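Local structure of similar to yteR (Bacilus subtilis) (Clostridium acetobutylicum, 4WU0) at residues N79-I84 with G131-A136; L86-G91 with V143-E148; L166-T171 with P195-R200; K239-D242 with V247-Q250. The protein probably acts as a glycoside hydrolase of family GH105 that breaks down unsaturated rhamnogalacturonan fragments derived from pectin. All blocks are in the same frame, centred on the assembly; numbering follows the deposited sequence.

Interaction 1: N79-I84 with G131-A136; sequences NGKILI and GLYMGA
Tyr133 of helix 129-146 receives the ammonium end of Lys81 from helix 80-90, in a cation-pi contact buried in the core of the (alpha/alpha)6 barrel expected of this hydrolase family. Along 131-136, Tyr133 is where the two segments meet, and it sits in a wider, pi-type turn at 132-136. Its CG lies anti to the backbone N (chi1 -176°), which sets the ring beside its own carbonyl, so that one ammonium group can meet both the ring face and Tyr133 O. Lys81 comes across the gap with its chain extended beyond CG, and NZ stops 3.2 Å from the ring centroid, only 12° off the normal. All six ring carbons are therefore at similar range, CZ of Tyr133 being 3.3 Å from Lys81 NZ. Trp204 and Met207 of helix 199-215 also pack against Tyr133. Next along the helix, Met134 puts its SD in the plane of the Tyr133 ring, at the edge. A positive charge this deep would be costly alone; the electron-rich ring, a carbonyl and OD1 of Asn78, which also bonds NZ, probably offset it, and Asp32 of helix 25-41 touches the Lys81 side chain as well. The carbonyl bond, Lys81 NZ to Tyr133 O, is 2.8 Å, with the donor 38° above the carbonyl plane.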
loop_
_atom_site.group_PDB
_atom_site.type_symbol
_atom_site.label_atom_id
_atom_site.label_comp_id
_atom_site.label_asym_id
_atom_site.label_seq_id
_atom_site.Cartn_x
_atom_site.Cartn_y
_atom_site.Cartn_z
ATOM N N ASN A 79 2.339 -6.741 -7.714
ATOM C CA ASN A 79 2.847 -8.084 -7.477
ATOM C C ASN A 79 4.236 -8.302 -8.094
ATOM O O ASN A 79 4.878 -9.299 -7.835
ATOM C CB ASN A 79 1.844 -9.123 -7.972
ATOM C CG ASN A 79 0.614 -9.213 -7.111
ATOM O OD1 ASN A 79 0.563 -8.693 -5.994
ATOM N ND2 ASN A 79 -0.398 -9.896 -7.617
ATOM N N GLY A 80 4.722 -7.338 -8.871
ATOM C CA GLY A 80 6.101 -7.372 -9.286
ATOM C C GLY A 80 7.090 -7.269 -8.128
ATOM O O GLY A 80 8.226 -7.724 -8.225
ATOM N N LYS A 81 6.693 -6.636 -7.033
ATOM C CA LYS A 81 7.587 -6.503 -5.893
ATOM C C LYS A 81 7.963 -7.862 -5.322
ATOM O O LYS A 81 9.145 -8.132 -5.107
ATOM C CB LYS A 81 6.965 -5.639 -4.816
ATOM C CG LYS A 81 6.635 -4.237 -5.281
ATOM C CD LYS A 81 5.741 -3.570 -4.270
ATOM C CE LYS A 81 5.375 -2.161 -4.662
ATOM N NZ LYS A 81 4.480 -1.567 -3.614
ATOM N N ILE A 82 6.979 -8.731 -5.062
ATOM C CA ILE A 82 7.340 -10.072 -4.602
ATOM C C ILE A 82 8.156 -10.835 -5.646
ATOM O O ILE A 82 8.999 -11.662 -5.287
ATOM C CB ILE A 82 6.122 -10.881 -4.094
ATOM C CG1 ILE A 82 6.572 -12.135 -3.322
ATOM C CG2 ILE A 82 5.166 -11.228 -5.196
ATOM C CD1 ILE A 82 7.219 -11.861 -1.951
ATOM N N LEU A 83 7.908 -10.593 -6.933
ATOM C CA LEU A 83 8.705 -11.238 -7.971
ATOM C C LEU A 83 10.185 -10.834 -7.909
ATOM O O LEU A 83 11.061 -11.670 -8.150
ATOM C CB LEU A 83 8.143 -10.963 -9.363
ATOM C CG LEU A 83 6.756 -11.535 -9.668
ATOM C CD1 LEU A 83 6.322 -11.105 -11.075
ATOM C CD2 LEU A 83 6.765 -13.042 -9.567
ATOM N N ILE A 84 10.466 -9.572 -7.577
ATOM C CA ILE A 84 11.844 -9.144 -7.363
ATOM C C ILE A 84 12.467 -9.944 -6.239
ATOM O O ILE A 84 13.600 -10.435 -6.355
ATOM C CB ILE A 84 11.946 -7.628 -7.116
ATOM C CG1 ILE A 84 11.503 -6.884 -8.368
ATOM C CG2 ILE A 84 13.379 -7.214 -6.756
ATOM C CD1 ILE A 84 11.322 -5.387 -8.178
ATOM N N GLY A 131 -2.506 4.109 -6.310
ATOM C CA GLY A 131 -1.620 3.829 -7.420
ATOM C C GLY A 131 -0.162 4.150 -7.200
ATOM O O GLY A 131 0.709 3.566 -7.834
ATOM N N LEU A 132 0.119 5.122 -6.332
ATOM C CA LEU A 132 1.494 5.458 -6.028
ATOM C C LEU A 132 2.214 4.295 -5.385
ATOM O O LEU A 132 3.414 4.137 -5.567
ATOM C CB LEU A 132 1.567 6.695 -5.126
ATOM C CG LEU A 132 1.488 8.031 -5.868
ATOM C CD1 LEU A 132 2.728 8.241 -6.719
ATOM C CD2 LEU A 132 0.219 8.141 -6.707
ATOM N N TYR A 133 1.489 3.475 -4.633
ATOM C CA TYR A 133 2.079 2.299 -4.002
ATOM C C TYR A 133 2.214 1.174 -5.017
ATOM O O TYR A 133 3.238 0.489 -5.046
ATOM C CB TYR A 133 1.209 1.805 -2.845
ATOM C CG TYR A 133 1.823 0.647 -2.099
ATOM C CD1 TYR A 133 2.896 0.842 -1.253
ATOM C CD2 TYR A 133 1.347 -0.641 -2.258
ATOM C CE1 TYR A 133 3.443 -0.206 -0.580
ATOM C CE2 TYR A 133 1.892 -1.699 -1.581
ATOM C CZ TYR A 133 2.934 -1.483 -0.734
ATOM O OH TYR A 133 3.480 -2.544 -0.028
ATOM N N MET A 134 1.191 0.985 -5.856
ATOM C CA MET A 134 1.192 -0.149 -6.790
ATOM C C MET A 134 2.189 0.019 -7.928
ATOM O O MET A 134 2.770 -0.960 -8.420
ATOM C CB MET A 134 -0.185 -0.350 -7.419
ATOM C CG MET A 134 -1.351 -0.273 -6.451
ATOM S SD MET A 134 -1.230 -1.452 -5.122
ATOM C CE MET A 134 -2.612 -0.880 -4.107
ATOM N N GLY A 135 2.309 1.254 -8.396
ATOM C CA GLY A 135 2.978 1.558 -9.653
ATOM C C GLY A 135 4.327 2.201 -9.449
ATOM O O GLY A 135 5.331 1.551 -9.615
ATOM N N ALA A 136 4.325 3.474 -9.074
ATOM C CA ALA A 136 5.568 4.202 -8.860
ATOM C C ALA A 136 6.515 3.479 -7.915
ATOM O O ALA A 136 7.720 3.427 -8.170
ATOM C CB ALA A 136 5.272 5.586 -8.340
#

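Interaction 2: L86-G91 with V143-E148; sequences LFKETG and VKEFGE
Lys88 and Glu145 mark the closest backbone approach of segments 86-91 and 143-148, their CA atoms 9.2 Å apart, a gap that side chains from the two helices fill. Lys88 and Glu145 reach for each other from opposite directions. The lysine chain bends at both chi3 and chi4, bringing its NZ to 3.0 Å from Glu145 OE1 in a hydrogen-bonded salt bridge. OE1 is met on its syn side, 29° out of the carboxylate plane, while OE2 of Glu145 stays farther from Lys88 NZ at 3.5 Å. Beside this pair, Phe87 and Phe146 make the apolar half of the contact: Phe87 CD2 lies 4.0 Å from Phe146 CZ and meets the Phe146 ring at its edge, near its plane. One face of Phe146 is covered by CG of its neighbour Glu145, so the acid's aliphatic part packs on a ring while its carboxylate serves the bridge. Arg96 of helix 93-108 adds a cation-pi contact to Phe146 and also touches Phe87. Helix 80-90 ends at Thr90, and Gly91 leaves it with positive phi. A surface salt bridge laid beside an aromatic pair joins the late turns of two helices here, a peripheral helix-helix contact in what is probably, as in the family, an (alpha/alpha)6 barrel.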
loop_
_atom_site.group_PDB
_atom_site.type_symbol
_atom_site.label_atom_id
_atom_site.label_comp_id
_atom_site.label_asym_id
_atom_site.label_seq_id
_atom_site.Cartn_x
_atom_site.Cartn_y
_atom_site.Cartn_z
ATOM N N LEU A 86 11.586 -12.869 -5.090
ATOM C CA LEU A 86 11.766 -14.264 -5.476
ATOM C C LEU A 86 12.928 -14.432 -6.445
ATOM O O LEU A 86 13.658 -15.426 -6.367
ATOM C CB LEU A 86 10.498 -14.837 -6.093
ATOM C CG LEU A 86 9.367 -15.173 -5.127
ATOM C CD1 LEU A 86 8.059 -15.381 -5.871
ATOM C CD2 LEU A 86 9.718 -16.408 -4.310
ATOM N N PHE A 87 13.099 -13.487 -7.370
ATOM C CA PHE A 87 14.217 -13.590 -8.304
ATOM C C PHE A 87 15.545 -13.481 -7.557
ATOM O O PHE A 87 16.484 -14.228 -7.841
ATOM C CB PHE A 87 14.153 -12.538 -9.406
ATOM C CG PHE A 87 15.294 -12.646 -10.389
ATOM C CD1 PHE A 87 15.437 -13.782 -11.162
ATOM C CD2 PHE A 87 16.213 -11.633 -10.521
ATOM C CE1 PHE A 87 16.496 -13.905 -12.062
ATOM C CE2 PHE A 87 17.265 -11.745 -11.420
ATOM C CZ PHE A 87 17.399 -12.874 -12.187
ATOM N N LYS A 88 15.623 -12.556 -6.605
ATOM C CA LYS A 88 16.845 -12.385 -5.824
ATOM C C LYS A 88 17.138 -13.620 -4.964
ATOM O O LYS A 88 18.301 -14.031 -4.829
ATOM C CB LYS A 88 16.784 -11.115 -4.964
ATOM C CG LYS A 88 16.753 -9.804 -5.780
ATOM C CD LYS A 88 16.658 -8.554 -4.883
ATOM C CE LYS A 88 17.941 -8.296 -4.095
ATOM N NZ LYS A 88 19.138 -8.210 -4.992
ATOM N N GLU A 89 16.094 -14.207 -4.392
ATOM C CA GLU A 89 16.252 -15.365 -3.519
ATOM C C GLU A 89 16.561 -16.659 -4.274
ATOM O O GLU A 89 17.372 -17.449 -3.810
ATOM C CB GLU A 89 15.014 -15.575 -2.644
ATOM C CG GLU A 89 15.092 -16.785 -1.705
ATOM C CD GLU A 89 16.169 -16.669 -0.630
ATOM O OE1 GLU A 89 16.670 -17.734 -0.189
ATOM O OE2 GLU A 89 16.495 -15.525 -0.217
ATOM N N THR A 90 15.908 -16.877 -5.414
ATOM C CA THR A 90 15.964 -18.181 -6.091
ATOM C C THR A 90 16.743 -18.149 -7.403
ATOM O O THR A 90 17.192 -19.190 -7.890
ATOM C CB THR A 90 14.559 -18.701 -6.424
ATOM O OG1 THR A 90 14.006 -17.930 -7.504
ATOM C CG2 THR A 90 13.643 -18.621 -5.207
ATOM N N GLY A 91 16.876 -16.963 -7.986
ATOM C CA GLY A 91 17.504 -16.815 -9.285
ATOM C C GLY A 91 16.769 -17.467 -10.451
ATOM O O GLY A 91 17.355 -17.586 -11.522
ATOM N N VAL A 143 13.789 -0.384 -10.726
ATOM C CA VAL A 143 14.951 0.395 -11.189
ATOM C C VAL A 143 16.169 0.134 -10.315
ATOM O O VAL A 143 17.289 0.040 -10.820
ATOM C CB VAL A 143 14.620 1.911 -11.206
ATOM C CG1 VAL A 143 15.862 2.775 -11.443
ATOM C CG2 VAL A 143 13.540 2.186 -12.245
ATOM N N LYS A 144 15.958 0.039 -9.007
ATOM C CA LYS A 144 17.032 -0.281 -8.062
ATOM C C LYS A 144 17.747 -1.564 -8.477
ATOM O O LYS A 144 18.970 -1.643 -8.431
ATOM C CB LYS A 144 16.467 -0.429 -6.644
ATOM C CG LYS A 144 17.490 -0.776 -5.533
ATOM C CD LYS A 144 18.489 0.353 -5.362
ATOM C CE LYS A 144 19.265 0.274 -4.048
ATOM N NZ LYS A 144 19.919 -1.041 -3.860
ATOM N N GLU A 145 16.980 -2.556 -8.906
ATOM C CA GLU A 145 17.549 -3.855 -9.256
ATOM C C GLU A 145 18.071 -3.966 -10.689
ATOM O O GLU A 145 19.107 -4.603 -10.924
ATOM C CB GLU A 145 16.505 -4.960 -8.975
ATOM C CG GLU A 145 17.016 -6.391 -9.160
ATOM C CD GLU A 145 18.070 -6.812 -8.126
ATOM O OE1 GLU A 145 18.128 -6.213 -7.021
ATOM O OE2 GLU A 145 18.851 -7.745 -8.440
ATOM N N PHE A 146 17.372 -3.350 -11.642
ATOM C CA PHE A 146 17.610 -3.620 -13.060
ATOM C C PHE A 146 17.740 -2.398 -13.959
ATOM O O PHE A 146 18.086 -2.540 -15.127
ATOM C CB PHE A 146 16.415 -4.360 -13.666
ATOM C CG PHE A 146 16.007 -5.596 -12.934
ATOM C CD1 PHE A 146 16.777 -6.745 -12.984
ATOM C CD2 PHE A 146 14.797 -5.636 -12.247
ATOM C CE1 PHE A 146 16.362 -7.892 -12.316
ATOM C CE2 PHE A 146 14.387 -6.779 -11.601
ATOM C CZ PHE A 146 15.162 -7.897 -11.635
ATOM N N GLY A 147 17.370 -1.226 -13.467
ATOM C CA GLY A 147 16.966 -0.133 -14.353
ATOM C C GLY A 147 18.110 0.822 -14.469
ATOM O O GLY A 147 19.228 0.530 -14.031
ATOM N N GLU A 148 17.844 1.960 -15.094
ATOM C CA GLU A 148 18.801 3.032 -15.127
ATOM C C GLU A 148 18.369 4.048 -14.095
ATOM O O GLU A 148 17.195 4.387 -14.017
ATOM C CB GLU A 148 18.827 3.705 -16.492
ATOM C CG GLU A 148 19.276 2.820 -17.623
ATOM C CD GLU A 148 19.482 3.608 -18.908
ATOM O OE1 GLU A 148 18.575 4.371 -19.303
ATOM O OE2 GLU A 148 20.559 3.491 -19.512
#

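Interaction 3: L166-T171 with P195-R200; sequences LKDNKT and PHFWGR
An Asx turn at Asp168, in the loop that follows helix 152-166, presents its carboxylate and the Thr171 hydroxyl to the CZ end of the Phe197 ring. The ring carbon CZ of Phe197 does most of the touching. It lies 3.5 Å from Asp168 CB and 3.5 Å from Asp168 OD2, which sits at the ring edge near its plane; carboxylate and ring planes are just 20° apart. The edge hydrogens of a benzene ring carry slight positive charge, so this approach should suit an anion better than one over the face. Thr171 OG1 stands 3.6 Å from the same Phe197 CZ.

In the family's (alpha/alpha)6 barrel, this loop is thereby joined to the loop leading into helix 199-215, where Phe197 also packs against Tyr175 and bonds through its backbone to Leu252. Within the turn, the carboxylate is busy. Lys170 N gives a bond to Asp168 OD1, and OD2 takes two: from Thr171 N, 3.0 Å away and well above the carboxylate plane, and from Thr171 OG1 at 2.8 Å on the anti side. Both come from the same face of that plane. Chi1 of 63° sets the threonine hydroxyl between its own backbone N and carbonyl carbon, near enough for OG1 also to bond Leu173 N.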
loop_
_atom_site.group_PDB
_atom_site.type_symbol
_atom_site.label_atom_id
_atom_site.label_comp_id
_atom_site.label_asym_id
_atom_site.label_seq_id
_atom_site.Cartn_x
_atom_site.Cartn_y
_atom_site.Cartn_z
ATOM N N LEU A 166 -3.275 16.611 -4.711
ATOM C CA LEU A 166 -4.229 15.922 -3.830
ATOM C C LEU A 166 -4.241 16.402 -2.384
ATOM O O LEU A 166 -5.124 16.024 -1.630
ATOM C CB LEU A 166 -4.005 14.396 -3.853
ATOM C CG LEU A 166 -4.578 13.690 -5.087
ATOM C CD1 LEU A 166 -3.829 14.045 -6.375
ATOM C CD2 LEU A 166 -4.599 12.201 -4.907
ATOM N N LYS A 167 -3.283 17.238 -1.999
ATOM C CA LYS A 167 -3.208 17.701 -0.618
ATOM C C LYS A 167 -4.239 18.770 -0.277
ATOM O O LYS A 167 -4.470 19.710 -1.049
ATOM C CB LYS A 167 -1.814 18.254 -0.308
ATOM C CG LYS A 167 -1.625 18.669 1.156
ATOM C CD LYS A 167 -0.189 19.133 1.441
ATOM C CE LYS A 167 0.125 20.480 0.785
ATOM N NZ LYS A 167 -0.532 21.627 1.475
ATOM N N ASP A 168 -4.825 18.625 0.906
ATOM C CA ASP A 168 -5.652 19.654 1.520
ATOM C C ASP A 168 -4.754 20.572 2.343
ATOM O O ASP A 168 -4.095 20.115 3.272
ATOM C CB ASP A 168 -6.696 19.014 2.430
ATOM C CG ASP A 168 -7.448 20.022 3.251
ATOM O OD1 ASP A 168 -7.679 21.136 2.744
ATOM O OD2 ASP A 168 -7.816 19.713 4.411
ATOM N N ASN A 169 -4.701 21.852 2.005
ATOM C CA ASN A 169 -3.843 22.762 2.759
ATOM C C ASN A 169 -4.276 22.935 4.205
ATOM O O ASN A 169 -3.446 23.194 5.070
ATOM C CB ASN A 169 -3.764 24.123 2.063
ATOM C CG ASN A 169 -2.925 24.073 0.806
ATOM O OD1 ASN A 169 -1.840 23.491 0.797
ATOM N ND2 ASN A 169 -3.429 24.664 -0.268
ATOM N N LYS A 170 -5.564 22.771 4.490
ATOM C CA LYS A 170 -6.045 22.980 5.845
ATOM C C LYS A 170 -5.538 21.892 6.803
ATOM O O LYS A 170 -4.921 22.194 7.826
ATOM C CB LYS A 170 -7.578 23.060 5.871
ATOM C CG LYS A 170 -8.147 23.239 7.258
ATOM C CD LYS A 170 -9.665 23.281 7.249
ATOM C CE LYS A 170 -10.222 23.209 8.668
ATOM N NZ LYS A 170 -9.796 21.962 9.377
ATOM N N THR A 171 -5.779 20.634 6.461
ATOM C CA THR A 171 -5.456 19.534 7.368
ATOM C C THR A 171 -4.085 18.929 7.090
ATOM O O THR A 171 -3.515 18.268 7.959
ATOM C CB THR A 171 -6.470 18.385 7.249
ATOM O OG1 THR A 171 -6.421 17.842 5.927
ATOM C CG2 THR A 171 -7.913 18.866 7.584
ATOM N N PRO A 195 -14.294 13.573 -2.289
ATOM C CA PRO A 195 -14.769 14.329 -1.125
ATOM C C PRO A 195 -14.057 14.091 0.210
ATOM O O PRO A 195 -14.138 14.969 1.090
ATOM C CB PRO A 195 -16.238 13.875 -0.997
ATOM C CG PRO A 195 -16.595 13.419 -2.360
ATOM C CD PRO A 195 -15.376 12.752 -2.866
ATOM N N HIS A 196 -13.425 12.935 0.374
ATOM C CA HIS A 196 -12.947 12.518 1.687
ATOM C C HIS A 196 -11.542 11.968 1.756
ATOM O O HIS A 196 -10.973 11.470 0.777
ATOM C CB HIS A 196 -13.903 11.473 2.289
ATOM C CG HIS A 196 -15.197 12.059 2.737
ATOM N ND1 HIS A 196 -15.282 12.905 3.818
ATOM C CD2 HIS A 196 -16.451 11.979 2.219
ATOM C CE1 HIS A 196 -16.533 13.303 3.966
ATOM N NE2 HIS A 196 -17.259 12.755 3.004
ATOM N N PHE A 197 -11.020 12.043 2.974
ATOM C CA PHE A 197 -9.749 11.425 3.333
ATOM C C PHE A 197 -10.028 10.008 3.816
ATOM O O PHE A 197 -10.550 9.793 4.909
ATOM C CB PHE A 197 -9.042 12.228 4.425
ATOM C CG PHE A 197 -8.942 13.696 4.134
ATOM C CD1 PHE A 197 -8.241 14.160 3.023
ATOM C CD2 PHE A 197 -9.530 14.610 4.986
ATOM C CE1 PHE A 197 -8.164 15.520 2.786
ATOM C CE2 PHE A 197 -9.471 15.964 4.758
ATOM C CZ PHE A 197 -8.785 16.425 3.653
ATOM N N TRP A 198 -9.690 9.051 2.969
ATOM C CA TRP A 198 -9.879 7.633 3.259
ATOM C C TRP A 198 -8.621 7.076 3.891
ATOM O O TRP A 198 -7.519 7.285 3.386
ATOM C CB TRP A 198 -10.198 6.888 1.962
ATOM C CG TRP A 198 -10.460 5.430 2.136
ATOM C CD1 TRP A 198 -11.102 4.825 3.169
ATOM C CD2 TRP A 198 -10.059 4.381 1.244
ATOM N NE1 TRP A 198 -11.139 3.462 2.965
ATOM C CE2 TRP A 198 -10.502 3.172 1.790
ATOM C CE3 TRP A 198 -9.363 4.357 0.034
ATOM C CZ2 TRP A 198 -10.273 1.943 1.167
ATOM C CZ3 TRP A 198 -9.144 3.149 -0.575
ATOM C CH2 TRP A 198 -9.602 1.957 -0.010
ATOM N N GLY A 199 -8.788 6.382 5.011
ATOM C CA GLY A 199 -7.669 5.842 5.758
ATOM C C GLY A 199 -6.697 5.026 4.929
ATOM O O GLY A 199 -5.483 5.267 4.939
ATOM N N ARG A 200 -7.213 4.033 4.216
ATOM C CA ARG A 200 -6.312 3.162 3.474
ATOM C C ARG A 200 -5.578 3.914 2.352
ATOM O O ARG A 200 -4.417 3.624 2.083
ATOM C CB ARG A 200 -7.035 1.927 2.926
ATOM C CG ARG A 200 -6.118 1.096 2.033
ATOM C CD ARG A 200 -6.456 -0.383 1.913
ATOM N NE ARG A 200 -7.664 -0.668 1.139
ATOM C CZ ARG A 200 -8.742 -1.286 1.606
ATOM N NH1 ARG A 200 -9.747 -1.538 0.787
ATOM N NH2 ARG A 200 -8.814 -1.706 2.862
#

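Interaction 4: K239-D242 with V247-Q250; sequences KVQD and VWYQ
Gln241 passes over one face of the Trp248 indole, in the short loop that turns the chain back after helix 223-240. Its CB starts the contact, 3.8 Å from both CZ2 and NE1 of Trp248. One atom on, CG sits over the six-membered ring in a CH-pi contact, 4.1 Å from its centroid and 25° off the normal, displaced toward the rim. With CG anti to the backbone N and the chain extended beyond it, the side chain runs obliquely across the benzo ring. CD is near CZ2, and the amide, tilted 23° from the ring plane, brings NE2 to 3.8 Å from Trp248 CH2. That NE2 hydrogen-bonds Lys246 O, which fixes how the amide is rotated. Trp248 NE1 in turn bonds Leu237 O, back on the helix.

The loop is closed by Asp242 N, which donates to Val247 O over 2.8 Å, nearly in line with the carbonyl (C=O...N 174°). A water links its two arms again, donating to Val240 O and accepting from Tyr249 N at 2.9 Å. Asp242 OD2 bonds Ser245 OG, while Tyr249 OH comes within 3.3 Å of Asp242 OD1, weakly at best. Asp242 N and Val247 O thus satisfy each other directly, and Val240 O and Tyr249 N through the water; the indole face packs on the methylenes of Gln241, while its amide NE2 is spent on Lys246 O.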
loop_
_atom_site.group_PDB
_atom_site.type_symbol
_atom_site.label_atom_id
_atom_site.label_comp_id
_atom_site.label_asym_id
_atom_site.label_seq_id
_atom_site.Cartn_x
_atom_site.Cartn_y
_atom_site.Cartn_z
ATOM N N LYS A 239 -2.550 14.350 13.877
ATOM C CA LYS A 239 -3.632 15.237 14.305
ATOM C C LYS A 239 -4.999 14.558 14.357
ATOM O O LYS A 239 -5.864 14.985 15.118
ATOM C CB LYS A 239 -3.729 16.469 13.400
ATOM C CG LYS A 239 -2.579 17.477 13.565
ATOM C CD LYS A 239 -2.720 18.613 12.542
ATOM C CE LYS A 239 -1.567 19.576 12.645
ATOM N NZ LYS A 239 -1.522 20.512 11.489
ATOM N N VAL A 240 -5.202 13.527 13.547
ATOM C CA VAL A 240 -6.485 12.841 13.500
ATOM C C VAL A 240 -6.453 11.435 14.083
ATOM O O VAL A 240 -7.452 10.719 14.016
ATOM C CB VAL A 240 -7.104 12.836 12.073
ATOM C CG1 VAL A 240 -7.456 14.274 11.657
ATOM C CG2 VAL A 240 -6.199 12.132 11.054
ATOM N N GLN A 241 -5.336 11.059 14.703
ATOM C CA GLN A 241 -5.257 9.786 15.404
ATOM C C GLN A 241 -6.319 9.775 16.487
ATOM O O GLN A 241 -6.476 10.759 17.198
ATOM C CB GLN A 241 -3.887 9.621 16.045
ATOM C CG GLN A 241 -3.647 8.300 16.752
ATOM C CD GLN A 241 -2.361 8.306 17.579
ATOM O OE1 GLN A 241 -2.005 9.310 18.183
ATOM N NE2 GLN A 241 -1.688 7.185 17.621
ATOM N N ASP A 242 -7.015 8.653 16.638
ATOM C CA ASP A 242 -7.999 8.528 17.724
ATOM C C ASP A 242 -7.273 8.472 19.072
ATOM O O ASP A 242 -6.365 7.659 19.275
ATOM C CB ASP A 242 -8.851 7.291 17.514
ATOM C CG ASP A 242 -9.912 7.119 18.594
ATOM O OD1 ASP A 242 -10.704 8.068 18.774
ATOM O OD2 ASP A 242 -9.929 6.051 19.270
ATOM N N VAL A 247 -5.384 4.480 17.069
ATOM C CA VAL A 247 -5.423 4.096 15.667
ATOM C C VAL A 247 -6.305 5.080 14.878
ATOM O O VAL A 247 -6.603 6.194 15.376
ATOM C CB VAL A 247 -5.773 2.596 15.476
ATOM C CG1 VAL A 247 -4.799 1.738 16.334
ATOM C CG2 VAL A 247 -7.212 2.273 15.837
ATOM N N TRP A 248 -6.669 4.703 13.650
ATOM C CA TRP A 248 -7.264 5.628 12.704
ATOM C C TRP A 248 -8.604 5.154 12.148
ATOM O O TRP A 248 -8.852 3.957 12.041
ATOM C CB TRP A 248 -6.276 5.916 11.558
ATOM C CG TRP A 248 -5.162 6.826 11.989
ATOM C CD1 TRP A 248 -5.129 8.175 11.865
ATOM C CD2 TRP A 248 -3.927 6.450 12.621
ATOM N NE1 TRP A 248 -3.975 8.668 12.396
ATOM C CE2 TRP A 248 -3.215 7.640 12.871
ATOM C CE3 TRP A 248 -3.365 5.228 13.013
ATOM C CZ2 TRP A 248 -1.943 7.650 13.487
ATOM C CZ3 TRP A 248 -2.119 5.237 13.639
ATOM C CH2 TRP A 248 -1.431 6.446 13.877
ATOM N N TYR A 249 -9.443 6.125 11.795
ATOM C CA TYR A 249 -10.762 5.880 11.228
ATOM C C TYR A 249 -10.764 5.679 9.728
ATOM O O TYR A 249 -9.884 6.171 9.009
ATOM C CB TYR A 249 -11.677 7.055 11.536
ATOM C CG TYR A 249 -12.117 7.119 12.966
ATOM C CD1 TYR A 249 -13.231 6.415 13.386
ATOM C CD2 TYR A 249 -11.418 7.885 13.897
ATOM C CE1 TYR A 249 -13.647 6.470 14.689
ATOM C CE2 TYR A 249 -11.836 7.945 15.198
ATOM C CZ TYR A 249 -12.932 7.217 15.589
ATOM O OH TYR A 249 -13.356 7.261 16.898
ATOM N N GLN A 250 -11.779 4.957 9.261
ATOM C CA GLN A 250 -12.064 4.809 7.827
ATOM C C GLN A 250 -12.133 6.152 7.098
ATOM O O GLN A 250 -11.480 6.328 6.064
ATOM C CB GLN A 250 -13.387 4.041 7.674
ATOM C CG GLN A 250 -14.036 4.033 6.319
ATOM C CD GLN A 250 -13.439 2.992 5.390
ATOM O OE1 GLN A 250 -12.286 2.596 5.552
ATOM N NE2 GLN A 250 -14.197 2.594 4.375
HETATM O O HOH W 1 -8.470 8.888 12.096
#

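In the fold
Interactions 1 and 2 are two levels of one helix pair, 80-90 with 129-146, with centres 13 Å apart: the first buried near the middle of the chain, the second at the surface. Their segments alternate along the sequence, as expected where two helices run in the same general direction. Interaction 3 follows and interaction 4 comes last, on the other side of the chain's centre from interaction 2, about 35 and 37 Å from it between centres. These later two touch: Gly199 N meets Gln250 O, and Trp198 NE1 meets Gln250 OE1 more weakly. Helix-helix contacts thus make up the first pair, and loop contacts at helix ends the second.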